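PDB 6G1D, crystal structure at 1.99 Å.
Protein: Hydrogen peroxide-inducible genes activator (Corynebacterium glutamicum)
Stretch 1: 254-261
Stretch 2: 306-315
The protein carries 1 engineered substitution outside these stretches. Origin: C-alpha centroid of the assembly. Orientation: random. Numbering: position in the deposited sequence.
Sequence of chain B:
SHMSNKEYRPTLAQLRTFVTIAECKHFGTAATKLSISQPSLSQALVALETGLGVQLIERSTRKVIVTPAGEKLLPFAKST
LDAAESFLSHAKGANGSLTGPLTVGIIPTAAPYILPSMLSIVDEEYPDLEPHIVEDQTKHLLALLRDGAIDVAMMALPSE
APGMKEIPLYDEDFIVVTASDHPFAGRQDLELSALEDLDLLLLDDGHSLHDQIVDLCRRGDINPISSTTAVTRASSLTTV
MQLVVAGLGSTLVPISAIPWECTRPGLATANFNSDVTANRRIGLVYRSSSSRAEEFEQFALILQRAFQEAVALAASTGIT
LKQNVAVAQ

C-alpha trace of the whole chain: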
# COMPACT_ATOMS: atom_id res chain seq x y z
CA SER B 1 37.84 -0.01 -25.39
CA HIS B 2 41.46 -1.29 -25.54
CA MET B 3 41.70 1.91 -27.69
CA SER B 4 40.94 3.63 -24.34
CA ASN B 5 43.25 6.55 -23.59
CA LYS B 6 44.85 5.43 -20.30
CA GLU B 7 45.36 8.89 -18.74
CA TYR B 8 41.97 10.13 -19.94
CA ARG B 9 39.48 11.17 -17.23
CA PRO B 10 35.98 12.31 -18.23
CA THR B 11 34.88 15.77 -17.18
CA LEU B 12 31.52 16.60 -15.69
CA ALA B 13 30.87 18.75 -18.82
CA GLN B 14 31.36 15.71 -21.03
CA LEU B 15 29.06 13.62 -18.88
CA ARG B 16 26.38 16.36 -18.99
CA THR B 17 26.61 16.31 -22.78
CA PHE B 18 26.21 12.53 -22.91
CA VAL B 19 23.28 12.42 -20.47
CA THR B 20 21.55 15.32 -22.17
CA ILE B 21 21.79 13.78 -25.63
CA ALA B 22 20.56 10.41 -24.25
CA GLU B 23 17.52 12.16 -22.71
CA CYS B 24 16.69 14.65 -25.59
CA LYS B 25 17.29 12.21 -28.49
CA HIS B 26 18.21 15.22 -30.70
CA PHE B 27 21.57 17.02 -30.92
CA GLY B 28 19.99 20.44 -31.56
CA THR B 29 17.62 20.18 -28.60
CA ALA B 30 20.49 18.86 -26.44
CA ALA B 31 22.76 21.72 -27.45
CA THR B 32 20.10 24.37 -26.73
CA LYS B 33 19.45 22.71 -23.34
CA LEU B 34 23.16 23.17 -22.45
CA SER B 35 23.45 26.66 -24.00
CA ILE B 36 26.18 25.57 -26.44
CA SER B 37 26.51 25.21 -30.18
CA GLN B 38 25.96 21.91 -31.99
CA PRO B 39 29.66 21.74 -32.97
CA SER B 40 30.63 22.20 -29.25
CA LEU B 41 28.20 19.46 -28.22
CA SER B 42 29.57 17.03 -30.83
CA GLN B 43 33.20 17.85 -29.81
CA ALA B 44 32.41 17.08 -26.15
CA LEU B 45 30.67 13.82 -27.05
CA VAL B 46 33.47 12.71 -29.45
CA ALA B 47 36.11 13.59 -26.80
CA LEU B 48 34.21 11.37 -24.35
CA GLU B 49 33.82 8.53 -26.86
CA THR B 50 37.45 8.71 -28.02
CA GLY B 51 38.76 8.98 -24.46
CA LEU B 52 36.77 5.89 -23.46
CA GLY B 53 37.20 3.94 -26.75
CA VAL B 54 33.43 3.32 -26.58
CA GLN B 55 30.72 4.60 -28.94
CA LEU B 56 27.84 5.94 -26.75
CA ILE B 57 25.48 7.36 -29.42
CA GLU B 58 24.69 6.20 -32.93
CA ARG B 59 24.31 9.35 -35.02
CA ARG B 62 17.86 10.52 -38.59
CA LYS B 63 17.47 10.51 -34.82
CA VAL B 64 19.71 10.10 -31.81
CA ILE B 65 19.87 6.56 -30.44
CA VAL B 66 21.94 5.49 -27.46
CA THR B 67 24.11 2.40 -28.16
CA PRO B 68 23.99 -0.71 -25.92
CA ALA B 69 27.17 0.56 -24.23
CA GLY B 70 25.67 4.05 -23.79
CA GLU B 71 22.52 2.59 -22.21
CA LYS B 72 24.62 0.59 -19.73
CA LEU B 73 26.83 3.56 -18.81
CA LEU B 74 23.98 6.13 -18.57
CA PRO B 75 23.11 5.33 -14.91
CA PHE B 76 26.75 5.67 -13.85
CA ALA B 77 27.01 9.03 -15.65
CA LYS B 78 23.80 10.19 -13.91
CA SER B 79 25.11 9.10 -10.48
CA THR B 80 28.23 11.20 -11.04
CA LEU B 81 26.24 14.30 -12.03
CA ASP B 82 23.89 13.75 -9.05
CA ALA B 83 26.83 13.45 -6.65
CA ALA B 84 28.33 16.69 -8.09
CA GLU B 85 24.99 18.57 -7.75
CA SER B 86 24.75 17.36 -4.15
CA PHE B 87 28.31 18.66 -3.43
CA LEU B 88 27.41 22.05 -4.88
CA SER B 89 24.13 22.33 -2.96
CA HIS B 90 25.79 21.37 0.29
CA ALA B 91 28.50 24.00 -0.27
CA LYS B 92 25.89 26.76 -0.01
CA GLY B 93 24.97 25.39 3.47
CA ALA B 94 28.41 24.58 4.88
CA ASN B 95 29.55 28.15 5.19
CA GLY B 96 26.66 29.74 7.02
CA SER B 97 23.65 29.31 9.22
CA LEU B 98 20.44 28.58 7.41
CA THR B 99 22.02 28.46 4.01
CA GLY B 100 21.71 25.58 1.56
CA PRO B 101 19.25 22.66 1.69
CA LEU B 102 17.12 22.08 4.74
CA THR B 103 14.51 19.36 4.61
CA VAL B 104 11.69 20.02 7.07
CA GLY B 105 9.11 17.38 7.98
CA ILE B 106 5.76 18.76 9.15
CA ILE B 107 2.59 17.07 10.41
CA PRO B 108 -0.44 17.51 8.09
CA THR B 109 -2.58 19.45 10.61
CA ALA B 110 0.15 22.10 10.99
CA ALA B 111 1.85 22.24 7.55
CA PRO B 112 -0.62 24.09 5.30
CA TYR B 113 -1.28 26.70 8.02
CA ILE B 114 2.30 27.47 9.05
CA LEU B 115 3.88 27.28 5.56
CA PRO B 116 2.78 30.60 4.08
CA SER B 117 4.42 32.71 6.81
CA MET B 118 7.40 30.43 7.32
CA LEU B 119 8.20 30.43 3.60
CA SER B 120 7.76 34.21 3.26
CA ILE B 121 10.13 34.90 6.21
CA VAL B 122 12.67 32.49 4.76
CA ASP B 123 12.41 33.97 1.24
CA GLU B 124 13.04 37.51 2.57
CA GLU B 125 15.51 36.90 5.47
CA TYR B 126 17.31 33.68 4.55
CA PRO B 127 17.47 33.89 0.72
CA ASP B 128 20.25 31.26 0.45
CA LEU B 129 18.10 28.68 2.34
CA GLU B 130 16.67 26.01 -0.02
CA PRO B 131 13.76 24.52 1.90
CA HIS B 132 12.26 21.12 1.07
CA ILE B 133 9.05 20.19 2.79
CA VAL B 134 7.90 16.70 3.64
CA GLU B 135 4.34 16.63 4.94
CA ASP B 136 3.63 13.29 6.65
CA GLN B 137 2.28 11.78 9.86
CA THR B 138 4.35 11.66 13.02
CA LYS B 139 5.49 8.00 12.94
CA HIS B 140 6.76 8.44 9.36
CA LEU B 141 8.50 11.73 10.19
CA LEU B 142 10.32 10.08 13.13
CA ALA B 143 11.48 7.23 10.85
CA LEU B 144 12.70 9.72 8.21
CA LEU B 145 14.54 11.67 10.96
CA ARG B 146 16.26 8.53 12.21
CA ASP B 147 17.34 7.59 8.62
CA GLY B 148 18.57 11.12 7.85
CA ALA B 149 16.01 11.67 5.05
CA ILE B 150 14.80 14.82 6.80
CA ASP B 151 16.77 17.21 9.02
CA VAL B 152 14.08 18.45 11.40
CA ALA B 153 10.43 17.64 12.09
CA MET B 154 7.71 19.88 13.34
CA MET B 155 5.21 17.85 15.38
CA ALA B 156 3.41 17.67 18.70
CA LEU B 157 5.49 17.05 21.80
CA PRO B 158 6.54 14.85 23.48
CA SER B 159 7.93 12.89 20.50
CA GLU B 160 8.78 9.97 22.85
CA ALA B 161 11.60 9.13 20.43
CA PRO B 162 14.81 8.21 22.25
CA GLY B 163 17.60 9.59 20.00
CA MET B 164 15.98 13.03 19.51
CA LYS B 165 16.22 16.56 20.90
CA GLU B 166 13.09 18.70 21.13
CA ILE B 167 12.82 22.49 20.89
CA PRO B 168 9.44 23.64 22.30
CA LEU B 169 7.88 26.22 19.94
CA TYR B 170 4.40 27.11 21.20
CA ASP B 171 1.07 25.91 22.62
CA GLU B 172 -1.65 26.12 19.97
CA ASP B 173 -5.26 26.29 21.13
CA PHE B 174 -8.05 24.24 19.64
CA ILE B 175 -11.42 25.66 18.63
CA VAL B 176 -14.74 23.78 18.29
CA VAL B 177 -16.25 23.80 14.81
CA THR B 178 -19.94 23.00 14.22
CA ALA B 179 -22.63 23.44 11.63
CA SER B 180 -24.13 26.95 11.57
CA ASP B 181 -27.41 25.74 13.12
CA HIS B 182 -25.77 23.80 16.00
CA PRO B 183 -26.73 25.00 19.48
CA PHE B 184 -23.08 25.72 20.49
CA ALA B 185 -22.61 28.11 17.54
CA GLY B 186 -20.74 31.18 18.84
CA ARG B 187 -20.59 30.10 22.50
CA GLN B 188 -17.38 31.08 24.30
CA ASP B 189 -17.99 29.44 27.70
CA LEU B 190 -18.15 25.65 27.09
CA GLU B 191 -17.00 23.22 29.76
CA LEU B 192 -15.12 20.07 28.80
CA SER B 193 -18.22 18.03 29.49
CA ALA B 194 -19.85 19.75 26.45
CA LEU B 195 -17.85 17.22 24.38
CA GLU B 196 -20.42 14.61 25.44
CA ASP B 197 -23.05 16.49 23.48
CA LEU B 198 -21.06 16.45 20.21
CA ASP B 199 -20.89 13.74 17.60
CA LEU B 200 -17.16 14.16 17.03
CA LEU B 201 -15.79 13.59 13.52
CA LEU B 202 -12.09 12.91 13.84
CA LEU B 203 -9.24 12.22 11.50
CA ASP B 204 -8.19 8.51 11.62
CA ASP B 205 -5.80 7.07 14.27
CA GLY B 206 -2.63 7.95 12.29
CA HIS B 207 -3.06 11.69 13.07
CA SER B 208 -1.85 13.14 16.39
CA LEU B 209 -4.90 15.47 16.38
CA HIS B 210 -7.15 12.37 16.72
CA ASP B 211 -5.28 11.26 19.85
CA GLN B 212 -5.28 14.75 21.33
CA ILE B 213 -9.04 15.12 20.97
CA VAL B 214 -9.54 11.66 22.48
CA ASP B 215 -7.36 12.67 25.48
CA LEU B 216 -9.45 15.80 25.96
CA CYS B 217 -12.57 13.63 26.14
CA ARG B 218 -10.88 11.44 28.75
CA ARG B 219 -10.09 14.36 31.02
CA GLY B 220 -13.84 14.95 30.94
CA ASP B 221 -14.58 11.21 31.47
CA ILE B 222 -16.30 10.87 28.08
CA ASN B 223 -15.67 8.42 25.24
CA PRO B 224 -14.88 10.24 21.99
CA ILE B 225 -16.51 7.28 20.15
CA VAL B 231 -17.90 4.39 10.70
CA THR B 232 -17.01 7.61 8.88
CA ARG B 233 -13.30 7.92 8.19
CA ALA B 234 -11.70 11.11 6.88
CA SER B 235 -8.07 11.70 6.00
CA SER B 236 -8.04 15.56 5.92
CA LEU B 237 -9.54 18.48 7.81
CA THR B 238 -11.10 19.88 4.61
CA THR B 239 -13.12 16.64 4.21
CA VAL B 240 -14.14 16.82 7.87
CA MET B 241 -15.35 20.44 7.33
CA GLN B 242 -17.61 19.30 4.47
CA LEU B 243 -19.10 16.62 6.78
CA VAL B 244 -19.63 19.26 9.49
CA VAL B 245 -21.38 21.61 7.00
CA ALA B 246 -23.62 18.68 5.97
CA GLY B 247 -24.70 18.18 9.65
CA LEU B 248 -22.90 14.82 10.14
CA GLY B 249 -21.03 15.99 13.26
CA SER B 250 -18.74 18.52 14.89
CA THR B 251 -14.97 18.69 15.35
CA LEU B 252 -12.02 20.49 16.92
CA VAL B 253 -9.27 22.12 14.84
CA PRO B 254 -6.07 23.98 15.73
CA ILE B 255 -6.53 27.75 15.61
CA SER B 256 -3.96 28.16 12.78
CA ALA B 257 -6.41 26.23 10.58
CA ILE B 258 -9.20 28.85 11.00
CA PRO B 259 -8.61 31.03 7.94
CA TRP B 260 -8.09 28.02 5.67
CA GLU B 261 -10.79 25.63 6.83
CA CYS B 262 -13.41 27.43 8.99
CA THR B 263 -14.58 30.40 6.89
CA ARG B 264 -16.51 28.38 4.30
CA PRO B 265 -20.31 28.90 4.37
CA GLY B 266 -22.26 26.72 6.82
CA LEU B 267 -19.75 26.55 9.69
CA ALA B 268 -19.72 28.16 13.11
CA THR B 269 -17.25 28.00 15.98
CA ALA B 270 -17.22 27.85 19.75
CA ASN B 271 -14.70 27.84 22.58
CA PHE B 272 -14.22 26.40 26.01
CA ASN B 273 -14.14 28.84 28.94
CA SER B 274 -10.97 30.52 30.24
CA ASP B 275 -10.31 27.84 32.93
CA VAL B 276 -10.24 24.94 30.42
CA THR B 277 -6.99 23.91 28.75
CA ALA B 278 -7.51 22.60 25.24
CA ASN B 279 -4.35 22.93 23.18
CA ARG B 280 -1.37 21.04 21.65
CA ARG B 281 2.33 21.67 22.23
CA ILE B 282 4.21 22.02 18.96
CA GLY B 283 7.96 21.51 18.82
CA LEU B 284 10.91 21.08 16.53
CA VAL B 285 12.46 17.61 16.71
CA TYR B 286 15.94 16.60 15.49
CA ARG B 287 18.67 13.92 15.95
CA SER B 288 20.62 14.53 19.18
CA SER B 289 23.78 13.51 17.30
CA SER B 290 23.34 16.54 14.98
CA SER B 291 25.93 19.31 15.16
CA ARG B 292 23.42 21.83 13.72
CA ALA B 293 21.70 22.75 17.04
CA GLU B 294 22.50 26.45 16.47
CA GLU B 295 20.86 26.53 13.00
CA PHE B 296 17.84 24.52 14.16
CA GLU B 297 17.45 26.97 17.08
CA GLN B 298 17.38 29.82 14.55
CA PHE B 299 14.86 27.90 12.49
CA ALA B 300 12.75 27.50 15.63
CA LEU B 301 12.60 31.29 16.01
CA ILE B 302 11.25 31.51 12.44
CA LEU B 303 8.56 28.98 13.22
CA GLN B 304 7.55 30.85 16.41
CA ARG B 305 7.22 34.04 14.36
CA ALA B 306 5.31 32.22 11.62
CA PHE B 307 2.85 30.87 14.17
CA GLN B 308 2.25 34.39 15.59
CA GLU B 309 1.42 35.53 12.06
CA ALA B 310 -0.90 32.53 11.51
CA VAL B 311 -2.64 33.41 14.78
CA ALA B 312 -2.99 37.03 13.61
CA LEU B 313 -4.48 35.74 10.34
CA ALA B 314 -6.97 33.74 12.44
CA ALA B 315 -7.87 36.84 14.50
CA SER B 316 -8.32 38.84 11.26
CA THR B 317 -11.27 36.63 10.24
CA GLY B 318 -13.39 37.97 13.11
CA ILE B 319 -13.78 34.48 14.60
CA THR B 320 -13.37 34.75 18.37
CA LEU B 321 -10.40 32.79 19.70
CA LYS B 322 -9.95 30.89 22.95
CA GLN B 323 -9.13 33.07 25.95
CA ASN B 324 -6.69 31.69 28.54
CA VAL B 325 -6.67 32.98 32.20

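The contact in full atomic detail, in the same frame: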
# COMPACT_ATOMS: atom_id res chain seq x y z
N PRO B 254 -7.02 23.00 15.18
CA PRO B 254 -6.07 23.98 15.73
C PRO B 254 -6.39 25.36 15.21
O PRO B 254 -6.83 25.49 14.07
CB PRO B 254 -4.72 23.52 15.17
CG PRO B 254 -4.97 22.17 14.59
CD PRO B 254 -6.39 22.09 14.21
N ILE B 255 -6.17 26.40 16.02
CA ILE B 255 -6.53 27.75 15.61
C ILE B 255 -5.84 28.26 14.33
O ILE B 255 -6.43 29.04 13.59
CB ILE B 255 -6.40 28.79 16.72
CG1 ILE B 255 -4.98 28.88 17.29
CG2 ILE B 255 -7.46 28.53 17.80
CD1 ILE B 255 -4.81 30.17 18.07
N SER B 256 -4.64 27.78 14.04
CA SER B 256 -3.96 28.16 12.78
C SER B 256 -4.73 27.70 11.56
O SER B 256 -4.59 28.29 10.51
CB SER B 256 -2.52 27.64 12.70
OG SER B 256 -2.49 26.22 12.65
N ALA B 257 -5.56 26.66 11.69
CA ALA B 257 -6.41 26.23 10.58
C ALA B 257 -7.58 27.18 10.23
O ALA B 257 -8.15 27.08 9.13
CB ALA B 257 -6.95 24.83 10.82
N ILE B 258 -7.96 28.05 11.14
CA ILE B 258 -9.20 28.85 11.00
C ILE B 258 -9.36 29.52 9.64
O ILE B 258 -10.36 29.30 8.97
CB ILE B 258 -9.38 29.79 12.20
CG1 ILE B 258 -9.80 28.98 13.43
CG2 ILE B 258 -10.43 30.87 11.93
CD1 ILE B 258 -9.65 29.72 14.74
N PRO B 259 -8.35 30.30 9.19
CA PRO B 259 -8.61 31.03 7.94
C PRO B 259 -8.72 30.13 6.74
O PRO B 259 -9.24 30.56 5.72
CB PRO B 259 -7.39 31.95 7.79
CG PRO B 259 -6.72 31.96 9.10
CD PRO B 259 -7.07 30.67 9.81
N TRP B 260 -8.18 28.92 6.82
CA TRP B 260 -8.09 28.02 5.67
C TRP B 260 -9.21 27.01 5.58
O TRP B 260 -9.48 26.52 4.52
CB TRP B 260 -6.73 27.29 5.72
CG TRP B 260 -5.60 28.26 5.69
CD1 TRP B 260 -4.91 28.70 6.74
CD2 TRP B 260 -5.13 28.97 4.55
NE1 TRP B 260 -3.96 29.64 6.34
CE2 TRP B 260 -4.05 29.77 4.98
CE3 TRP B 260 -5.46 28.96 3.20
CZ2 TRP B 260 -3.38 30.64 4.12
CZ3 TRP B 260 -4.75 29.80 2.33
CH2 TRP B 260 -3.73 30.64 2.80
N GLU B 261 -9.81 26.70 6.73
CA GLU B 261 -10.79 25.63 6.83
C GLU B 261 -12.16 26.08 7.34
O GLU B 261 -13.16 25.46 6.98
CB GLU B 261 -10.27 24.53 7.79
CG GLU B 261 -8.89 23.94 7.49
CD GLU B 261 -8.75 23.16 6.17
OE1 GLU B 261 -9.77 22.98 5.47
OE2 GLU B 261 -7.60 22.71 5.82
N ALA B 306 6.32 32.67 12.57
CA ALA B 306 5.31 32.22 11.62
C ALA B 306 3.99 31.87 12.27
O ALA B 306 2.93 32.21 11.76
CB ALA B 306 5.82 31.01 10.81
N PHE B 307 4.05 31.23 13.43
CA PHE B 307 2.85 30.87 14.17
C PHE B 307 2.12 32.14 14.64
O PHE B 307 0.89 32.20 14.57
CB PHE B 307 3.16 29.95 15.35
CG PHE B 307 1.95 29.63 16.19
CD1 PHE B 307 0.91 28.88 15.64
CD2 PHE B 307 1.83 30.09 17.50
CE1 PHE B 307 -0.23 28.60 16.38
CE2 PHE B 307 0.71 29.80 18.25
CZ PHE B 307 -0.32 29.05 17.70
N GLN B 308 2.87 33.11 15.15
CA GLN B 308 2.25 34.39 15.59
C GLN B 308 1.51 35.08 14.45
O GLN B 308 0.44 35.63 14.66
CB GLN B 308 3.28 35.36 16.19
CG GLN B 308 3.77 34.96 17.58
CD GLN B 308 2.63 34.64 18.57
OE1 GLN B 308 1.77 35.48 18.85
NE2 GLN B 308 2.61 33.40 19.07
N GLU B 309 2.08 35.02 13.24
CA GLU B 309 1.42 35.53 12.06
C GLU B 309 0.19 34.71 11.65
O GLU B 309 -0.80 35.26 11.21
CB GLU B 309 2.44 35.61 10.91
CG GLU B 309 3.48 36.70 11.15
CD GLU B 309 4.61 36.72 10.13
OE1 GLU B 309 4.46 36.19 8.98
OE2 GLU B 309 5.65 37.34 10.46
N ALA B 310 0.26 33.40 11.76
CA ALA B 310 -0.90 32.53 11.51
C ALA B 310 -2.04 32.80 12.50
O ALA B 310 -3.21 32.72 12.13
CB ALA B 310 -0.49 31.06 11.59
N VAL B 311 -1.68 33.08 13.75
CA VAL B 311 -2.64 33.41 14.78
C VAL B 311 -3.26 34.79 14.47
O VAL B 311 -4.47 34.96 14.63
CB VAL B 311 -2.02 33.35 16.18
CG1 VAL B 311 -2.91 34.02 17.24
CG2 VAL B 311 -1.73 31.90 16.58
N ALA B 312 -2.45 35.75 13.99
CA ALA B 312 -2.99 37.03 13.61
C ALA B 312 -3.92 36.88 12.42
O ALA B 312 -4.95 37.53 12.39
CB ALA B 312 -1.88 38.02 13.30
N LEU B 313 -3.59 36.00 11.45
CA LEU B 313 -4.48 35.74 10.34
C LEU B 313 -5.83 35.17 10.85
O LEU B 313 -6.89 35.59 10.40
CB LEU B 313 -3.88 34.82 9.31
CG LEU B 313 -4.62 34.67 7.96
CD1 LEU B 313 -4.57 35.99 7.18
CD2 LEU B 313 -4.00 33.56 7.11
N ALA B 314 -5.76 34.26 11.81
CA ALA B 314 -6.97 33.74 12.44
C ALA B 314 -7.81 34.84 13.12
O ALA B 314 -9.03 34.88 12.91
CB ALA B 314 -6.64 32.65 13.46
N ALA B 315 -7.17 35.72 13.88
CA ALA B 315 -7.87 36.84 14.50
C ALA B 315 -8.46 37.79 13.48
O ALA B 315 -9.51 38.35 13.73
CB ALA B 315 -6.92 37.58 15.44
O HOH W 1 -3.65 31.07 10.19

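The contact joins a short turn of 3-10 and helical backbone to one side of a long helix, and the side chains across it meet almost entirely through carbon. No direct hydrogen bond crosses between the stretches, and the buried surface, summed over both sides, is 388 Å². The two backbones approach closely: CA of Ser 256 lies 5.5 Å from CA of Ala 310, and CA of Pro 259 lies 5.5 Å from CA of Ala 314. Alanine stands on the helix at both points. CB of Ala 310 points toward the turn, whereas CB of Ala 314 points sideways and lies beside O of Ile 255; at the second point it is the ring of Pro 259 that reaches the helix backbone.

Ala 314 is the most heavily covered residue of the helix. Its CB sits 3.6 Å from O of Ile 255 and 4.2 Å from CB of Ile 258, and the same methyl lies 4.2 Å from CD of Pro 259. The carbonyl also accepts a hydrogen bond from N of Ile 258 to O of Ile 255 at 3.1 Å; the methyl merely packs against it.

Ile 255 points its CA-to-CB bond toward the helix. With chi1 at 59° (p) and chi2 at 163° (t), the chain extends through CG1 so that CD1 reaches CG2 of Val 311 at 3.8 Å. Val 311, at chi1 166° (t), has its CA-to-CB bond sideways to the contact, yet this rotamer places CG2 on the side of Ile 255; CG1 lies farther from that CD1, by direct comparison of the coordinates.

Ser 256 packs through its carbon rather than its hydroxyl. CB is 4.1 Å from CB of Ala 310 and 4.4 Å from CE1 of Phe 307, where it meets the ring at its edge, near the ring plane. The p rotamer (chi1 66°) accompanies a hydrogen bond of OG elsewhere in the structure. Phe 307 starts sideways, but chi1 of 177° (t) and chi2 of 65° carry the end of its ring nearer to the turn.

At the other end, Pro 259 and Trp 260 both meet Leu 313. The proline ring, C-gamma exo, brings CG to 3.6 Å from CG of Leu 313 and to 3.7 Å from N of Ala 314; that nitrogen already donates to O of Ala 310 at 3.0 Å. Leu 313 adopts chi1 -169° (t) and chi2 67° (p), which directs CD2 to the indole, 4.0 Å from NE1 and 4.2 Å from CZ2 of Trp 260. The methyl approaches the ring obliquely. Trp 260 leaves its backbone sideways, and chi1 of -59° (m) with chi2 of 98° swings the indole nearer to the helix.

One polar link is indirect. A water donates to O of Ser 256 at 3.0 Å and to O of Ala 310 at 2.6 Å, joining two acceptors that could not hydrogen-bond to each other.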